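PDB 6A3F: putative dehydrogenase from Pseudarthrobacter phenanthrenivorans, which catalyses the NAD(+)-dependent oxidation of levoglucosan to 3-dehydrolevoglucosan, with high specificity for both the sugar and the cofactor. Local coordinates for residues S176-D188 with S281-I295. Sequence-based numbering, arbitrary orientation.
Sequences SFRGTYLQDWSAD and SVEATRNAHGRNNYI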
loop_
_atom_site.group_PDB
_atom_site.type_symbol
_atom_site.label_atom_id
_atom_site.label_comp_id
_atom_site.label_asym_id
_atom_site.label_seq_id
_atom_site.Cartn_x
_atom_site.Cartn_y
_atom_site.Cartn_z
ATOM N N SER B 176 15.306 -18.495 -3.088
ATOM C CA SER B 176 14.150 -18.806 -2.284
ATOM C C SER B 176 12.893 -18.243 -2.971
ATOM O O SER B 176 12.893 -17.158 -3.567
ATOM C CB SER B 176 14.342 -18.286 -0.872
ATOM O OG SER B 176 13.485 -18.923 0.063
ATOM N N PHE B 177 11.810 -19.050 -2.927
ATOM C CA PHE B 177 10.518 -18.733 -3.514
ATOM C C PHE B 177 9.424 -18.971 -2.471
ATOM O O PHE B 177 9.415 -19.980 -1.760
ATOM C CB PHE B 177 10.253 -19.595 -4.766
ATOM C CG PHE B 177 8.852 -19.536 -5.348
ATOM C CD1 PHE B 177 7.822 -20.297 -4.817
ATOM C CD2 PHE B 177 8.541 -18.675 -6.391
ATOM C CE1 PHE B 177 6.535 -20.201 -5.327
ATOM C CE2 PHE B 177 7.271 -18.626 -6.933
ATOM C CZ PHE B 177 6.258 -19.374 -6.387
ATOM N N ARG B 178 8.495 -18.020 -2.405
ATOM C CA ARG B 178 7.289 -18.095 -1.555
ATOM C C ARG B 178 6.130 -17.837 -2.507
ATOM O O ARG B 178 6.127 -16.793 -3.158
ATOM C CB ARG B 178 7.334 -17.100 -0.375
ATOM C CG ARG B 178 6.016 -16.959 0.403
ATOM C CD ARG B 178 5.547 -18.311 0.989
ATOM N NE ARG B 178 4.388 -18.160 1.860
ATOM C CZ ARG B 178 3.798 -19.116 2.554
ATOM N NH1 ARG B 178 4.279 -20.357 2.536
ATOM N NH2 ARG B 178 2.706 -18.794 3.234
ATOM N N GLY B 179 5.151 -18.729 -2.580
ATOM C CA GLY B 179 3.978 -18.438 -3.402
ATOM C C GLY B 179 2.697 -18.796 -2.684
ATOM O O GLY B 179 2.641 -19.796 -1.935
ATOM N N THR B 180 1.664 -17.939 -2.849
ATOM C CA THR B 180 0.411 -18.217 -2.144
ATOM C C THR B 180 -0.774 -17.983 -3.078
ATOM O O THR B 180 -0.695 -17.269 -4.063
ATOM C CB THR B 180 0.211 -17.421 -0.859
ATOM O OG1 THR B 180 -0.090 -16.056 -1.159
ATOM C CG2 THR B 180 1.334 -17.600 0.144
ATOM N N TYR B 181 -1.895 -18.655 -2.732
ATOM C CA TYR B 181 -3.143 -18.376 -3.363
ATOM C C TYR B 181 -4.196 -18.444 -2.251
ATOM O O TYR B 181 -4.586 -19.523 -1.811
ATOM C CB TYR B 181 -3.420 -19.328 -4.517
ATOM C CG TYR B 181 -4.455 -18.882 -5.523
ATOM C CD1 TYR B 181 -5.575 -18.147 -5.173
ATOM C CD2 TYR B 181 -4.312 -19.219 -6.848
ATOM C CE1 TYR B 181 -6.505 -17.737 -6.130
ATOM C CE2 TYR B 181 -5.249 -18.855 -7.800
ATOM C CZ TYR B 181 -6.374 -18.139 -7.441
ATOM O OH TYR B 181 -7.249 -17.795 -8.444
ATOM N N LEU B 182 -4.581 -17.284 -1.762
ATOM C CA LEU B 182 -5.522 -17.213 -0.614
ATOM C C LEU B 182 -6.889 -16.686 -1.109
ATOM O O LEU B 182 -6.976 -15.693 -1.842
ATOM C CB LEU B 182 -4.936 -16.308 0.465
ATOM C CG LEU B 182 -3.475 -16.550 0.897
ATOM C CD1 LEU B 182 -3.117 -15.644 2.055
ATOM C CD2 LEU B 182 -3.265 -17.999 1.328
ATOM N N GLN B 183 -7.955 -17.338 -0.636
ATOM C CA GLN B 183 -9.317 -17.036 -1.029
ATOM C C GLN B 183 -10.226 -17.234 0.177
ATOM O O GLN B 183 -9.799 -17.843 1.188
ATOM C CB GLN B 183 -9.818 -17.966 -2.129
ATOM C CG GLN B 183 -9.105 -17.831 -3.465
ATOM C CD GLN B 183 -9.821 -18.540 -4.589
ATOM O OE1 GLN B 183 -10.053 -19.765 -4.518
ATOM N NE2 GLN B 183 -10.104 -17.810 -5.691
ATOM N N ASP B 184 -11.455 -16.728 0.040
ATOM C CA ASP B 184 -12.477 -16.843 1.117
ATOM C C ASP B 184 -13.849 -17.164 0.568
ATOM O O ASP B 184 -14.822 -17.097 1.358
ATOM C CB ASP B 184 -12.496 -15.643 2.014
ATOM C CG ASP B 184 -13.030 -14.421 1.353
ATOM O OD1 ASP B 184 -13.451 -14.522 0.183
ATOM O OD2 ASP B 184 -12.938 -13.390 2.011
ATOM N N TRP B 185 -13.962 -17.543 -0.714
ATOM C CA TRP B 185 -15.325 -17.631 -1.284
ATOM C C TRP B 185 -16.107 -18.766 -0.591
ATOM O O TRP B 185 -17.319 -18.705 -0.573
ATOM C CB TRP B 185 -15.329 -17.835 -2.799
ATOM C CG TRP B 185 -14.629 -19.077 -3.256
ATOM C CD1 TRP B 185 -13.309 -19.201 -3.605
ATOM C CD2 TRP B 185 -15.227 -20.358 -3.488
ATOM N NE1 TRP B 185 -13.039 -20.487 -3.955
ATOM C CE2 TRP B 185 -14.183 -21.224 -3.876
ATOM C CE3 TRP B 185 -16.512 -20.888 -3.292
ATOM C CZ2 TRP B 185 -14.407 -22.560 -4.182
ATOM C CZ3 TRP B 185 -16.737 -22.213 -3.588
ATOM C CH2 TRP B 185 -15.694 -23.036 -4.037
ATOM N N SER B 186 -15.435 -19.789 -0.098
ATOM C CA SER B 186 -16.183 -20.914 0.577
ATOM C C SER B 186 -16.012 -20.866 2.100
ATOM O O SER B 186 -16.236 -21.856 2.823
ATOM C CB SER B 186 -15.770 -22.248 0.002
ATOM O OG SER B 186 -14.387 -22.489 0.205
ATOM N N ALA B 187 -15.613 -19.732 2.655
ATOM C CA ALA B 187 -15.248 -19.705 4.073
ATOM C C ALA B 187 -16.492 -19.738 4.978
ATOM O O ALA B 187 -16.358 -19.885 6.173
ATOM C CB ALA B 187 -14.434 -18.480 4.381
ATOM N N ASP B 188 -17.664 -19.543 4.427
ATOM C CA ASP B 188 -18.925 -19.737 5.172
ATOM C C ASP B 188 -19.336 -21.247 5.062
ATOM O O ASP B 188 -19.529 -21.771 3.995
ATOM C CB ASP B 188 -19.983 -18.836 4.566
ATOM C CG ASP B 188 -21.325 -18.850 5.326
ATOM O OD1 ASP B 188 -21.583 -19.739 6.148
ATOM O OD2 ASP B 188 -22.129 -17.936 5.066
ATOM N N SER B 281 8.273 -22.498 -0.737
ATOM C CA SER B 281 7.058 -22.958 -0.087
ATOM C C SER B 281 5.861 -22.356 -0.835
ATOM O O SER B 281 6.006 -21.304 -1.460
ATOM C CB SER B 281 7.031 -22.680 1.404
ATOM O OG SER B 281 6.845 -21.310 1.728
ATOM N N VAL B 282 4.779 -23.138 -0.890
ATOM C CA VAL B 282 3.500 -22.775 -1.503
ATOM C C VAL B 282 2.389 -23.002 -0.466
ATOM O O VAL B 282 2.377 -24.028 0.257
ATOM C CB VAL B 282 3.234 -23.561 -2.804
ATOM C CG1 VAL B 282 1.757 -23.483 -3.204
ATOM C CG2 VAL B 282 4.126 -23.103 -3.940
ATOM N N GLU B 283 1.491 -22.027 -0.324
ATOM C CA GLU B 283 0.364 -22.158 0.586
ATOM C C GLU B 283 -0.865 -21.714 -0.178
ATOM O O GLU B 283 -0.843 -20.610 -0.812
ATOM C CB GLU B 283 0.544 -21.312 1.850
ATOM C CG GLU B 283 -0.586 -21.367 2.842
ATOM C CD GLU B 283 -0.256 -20.664 4.153
ATOM O OE1 GLU B 283 0.973 -20.663 4.580
ATOM O OE2 GLU B 283 -1.214 -20.100 4.732
ATOM N N ALA B 284 -1.931 -22.487 -0.067
ATOM C CA ALA B 284 -3.217 -22.080 -0.686
ATOM C C ALA B 284 -4.356 -22.425 0.280
ATOM O O ALA B 284 -4.264 -23.416 1.016
ATOM C CB ALA B 284 -3.378 -22.690 -2.063
ATOM N N THR B 285 -5.408 -21.598 0.292
ATOM C CA THR B 285 -6.550 -21.828 1.148
ATOM C C THR B 285 -7.806 -21.204 0.524
ATOM O O THR B 285 -7.750 -20.208 -0.216
ATOM C CB THR B 285 -6.290 -21.288 2.564
ATOM O OG1 THR B 285 -7.307 -21.795 3.428
ATOM C CG2 THR B 285 -6.265 -19.770 2.624
ATOM N N ARG B 286 -8.943 -21.800 0.898
ATOM C CA ARG B 286 -10.261 -21.274 0.654
ATOM C C ARG B 286 -10.828 -20.601 1.912
ATOM O O ARG B 286 -11.985 -20.131 1.881
ATOM C CB ARG B 286 -11.159 -22.434 0.215
ATOM C CG ARG B 286 -10.809 -23.020 -1.128
ATOM C CD ARG B 286 -11.698 -24.205 -1.539
ATOM N NE ARG B 286 -11.463 -24.542 -2.920
ATOM C CZ ARG B 286 -11.841 -25.672 -3.511
ATOM N NH1 ARG B 286 -12.315 -26.687 -2.796
ATOM N NH2 ARG B 286 -11.756 -25.785 -4.823
ATOM N N ASN B 287 -10.053 -20.477 2.993
ATOM C CA ASN B 287 -10.577 -20.102 4.308
ATOM C C ASN B 287 -9.774 -18.949 4.910
ATOM O O ASN B 287 -9.361 -19.018 6.058
ATOM C CB ASN B 287 -10.604 -21.303 5.269
ATOM C CG ASN B 287 -11.526 -22.383 4.772
ATOM O OD1 ASN B 287 -11.213 -23.054 3.783
ATOM N ND2 ASN B 287 -12.714 -22.482 5.373
ATOM N N ALA B 288 -9.489 -17.907 4.096
ATOM C CA ALA B 288 -8.781 -16.742 4.548
ATOM C C ALA B 288 -9.647 -15.482 4.365
ATOM O O ALA B 288 -9.603 -14.857 3.331
ATOM C CB ALA B 288 -7.494 -16.642 3.776
ATOM N N HIS B 289 -10.467 -15.168 5.358
ATOM C CA HIS B 289 -11.375 -14.028 5.295
ATOM C C HIS B 289 -10.559 -12.787 4.906
ATOM O O HIS B 289 -9.512 -12.530 5.491
ATOM C CB HIS B 289 -12.053 -13.830 6.652
ATOM C CG HIS B 289 -13.162 -14.803 6.887
ATOM N ND1 HIS B 289 -14.318 -14.796 6.113
ATOM C CD2 HIS B 289 -13.317 -15.765 7.839
ATOM C CE1 HIS B 289 -15.137 -15.752 6.571
ATOM N NE2 HIS B 289 -14.551 -16.353 7.651
ATOM N N GLY B 290 -11.055 -12.057 3.922
ATOM C CA GLY B 290 -10.388 -10.806 3.449
ATOM C C GLY B 290 -9.512 -11.053 2.217
ATOM O O GLY B 290 -9.094 -10.048 1.528
ATOM N N ARG B 291 -9.255 -12.323 1.887
ATOM C CA ARG B 291 -8.452 -12.671 0.720
ATOM C C ARG B 291 -9.428 -13.169 -0.343
ATOM O O ARG B 291 -10.219 -14.077 -0.081
ATOM C CB ARG B 291 -7.362 -13.726 0.992
ATOM C CG ARG B 291 -6.367 -13.293 2.059
ATOM C CD ARG B 291 -5.644 -12.004 1.703
ATOM N NE ARG B 291 -4.527 -11.642 2.586
ATOM C CZ ARG B 291 -3.875 -10.479 2.537
ATOM N NH1 ARG B 291 -4.303 -9.491 1.755
ATOM N NH2 ARG B 291 -2.783 -10.327 3.279
ATOM N N ASN B 292 -9.425 -12.491 -1.513
ATOM C CA ASN B 292 -10.352 -12.751 -2.585
ATOM C C ASN B 292 -9.729 -13.618 -3.687
ATOM O O ASN B 292 -10.243 -14.675 -3.977
ATOM C CB ASN B 292 -10.842 -11.423 -3.163
ATOM C CG ASN B 292 -11.149 -10.442 -2.063
ATOM O OD1 ASN B 292 -10.358 -9.514 -1.774
ATOM N ND2 ASN B 292 -12.285 -10.650 -1.432
ATOM N N ASN B 293 -8.669 -13.113 -4.356
ATOM C CA ASN B 293 -8.032 -13.781 -5.432
ATOM C C ASN B 293 -6.538 -13.482 -5.302
ATOM O O ASN B 293 -5.902 -12.966 -6.206
ATOM C CB ASN B 293 -8.609 -13.417 -6.793
ATOM C CG ASN B 293 -8.375 -14.507 -7.822
ATOM O OD1 ASN B 293 -8.618 -15.690 -7.550
ATOM N ND2 ASN B 293 -7.901 -14.147 -9.012
ATOM N N TYR B 294 -6.065 -13.717 -4.095
ATOM C CA TYR B 294 -4.772 -13.263 -3.622
ATOM C C TYR B 294 -3.697 -14.268 -4.031
ATOM O O TYR B 294 -3.244 -15.081 -3.206
ATOM C CB TYR B 294 -4.829 -13.042 -2.116
ATOM C CG TYR B 294 -3.686 -12.311 -1.475
ATOM C CD1 TYR B 294 -3.418 -10.970 -1.756
ATOM C CD2 TYR B 294 -2.870 -12.957 -0.560
ATOM C CE1 TYR B 294 -2.381 -10.307 -1.141
ATOM C CE2 TYR B 294 -1.834 -12.300 0.084
ATOM C CZ TYR B 294 -1.591 -10.967 -0.205
ATOM O OH TYR B 294 -0.537 -10.388 0.435
ATOM N N ILE B 295 -3.303 -14.163 -5.292
ATOM C CA ILE B 295 -2.206 -14.943 -5.856
ATOM C C ILE B 295 -0.924 -14.135 -5.692
ATOM O O ILE B 295 -0.847 -13.000 -6.203
ATOM C CB ILE B 295 -2.408 -15.277 -7.326
ATOM C CG1 ILE B 295 -3.866 -15.633 -7.641
ATOM C CG2 ILE B 295 -1.407 -16.361 -7.739
ATOM C CD1 ILE B 295 -4.135 -15.823 -9.101
HETATM O O HOH W 1 9.024 -19.907 1.084
HETATM O O HOH W 2 3.348 -22.169 4.461
HETATM O O HOH W 3 -10.566 -22.444 -4.664
HETATM O O HOH W 4 -12.412 -15.805 -2.678
HETATM O O HOH W 5 -15.057 -12.770 4.432
HETATM O O HOH W 6 -13.541 -23.929 2.452
#
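Strand 176-182 is gripped on both edges by segment 281-295, which runs parallel to it as strand 281-285, then loops round its end and returns antiparallel along the other edge. Leu-182 N and O both bond to the backbone of Tyr-294, while Gly-179 and Tyr-181 pair with the parallel neighbour. These are central strands of the mixed sheet in the C-terminal domain. Over the Tyr-181 ring lies Ile-295, its CG1 3.5 Å from the ring centroid and 10° off the normal. With CG swung anti to the backbone N (chi1 -161°), the phenol extends alongside Ile-295, and Tyr-181 OH donates to Asn-293 OD1 at 2.7 Å. The same OD1 takes a weak hydrogen bond from NE2 of the levoglucosan-binding Gln-183, and Asn-293 ND2 is hydrogen-bonded to Tyr-153 OH. Elsewhere on the sheet, Arg-178 spreads its guanidinium edge over two residues: NH1 donates to Ser-281 OG (2.9 Å) and NH2 forms a salt bridge with Glu-283 OE1 (2.9 Å), approaching from above the carboxylate, the two planes 83° apart. In the loops, Asp-184 OD2 accepts from Gly-290 N at 3.0 Å, and Ala-187 CB sits over the His-289 ring. A water joins Gln-183 OE1 to Arg-286 NE, and Arg-286 in turn salt-bridges Asp-209. Asn-293 and Arg-286 thus probably act as second-shell residues, holding levoglucosan-binding Tyr-153 and Asp-209 directly and steadying Gln-183 more loosely.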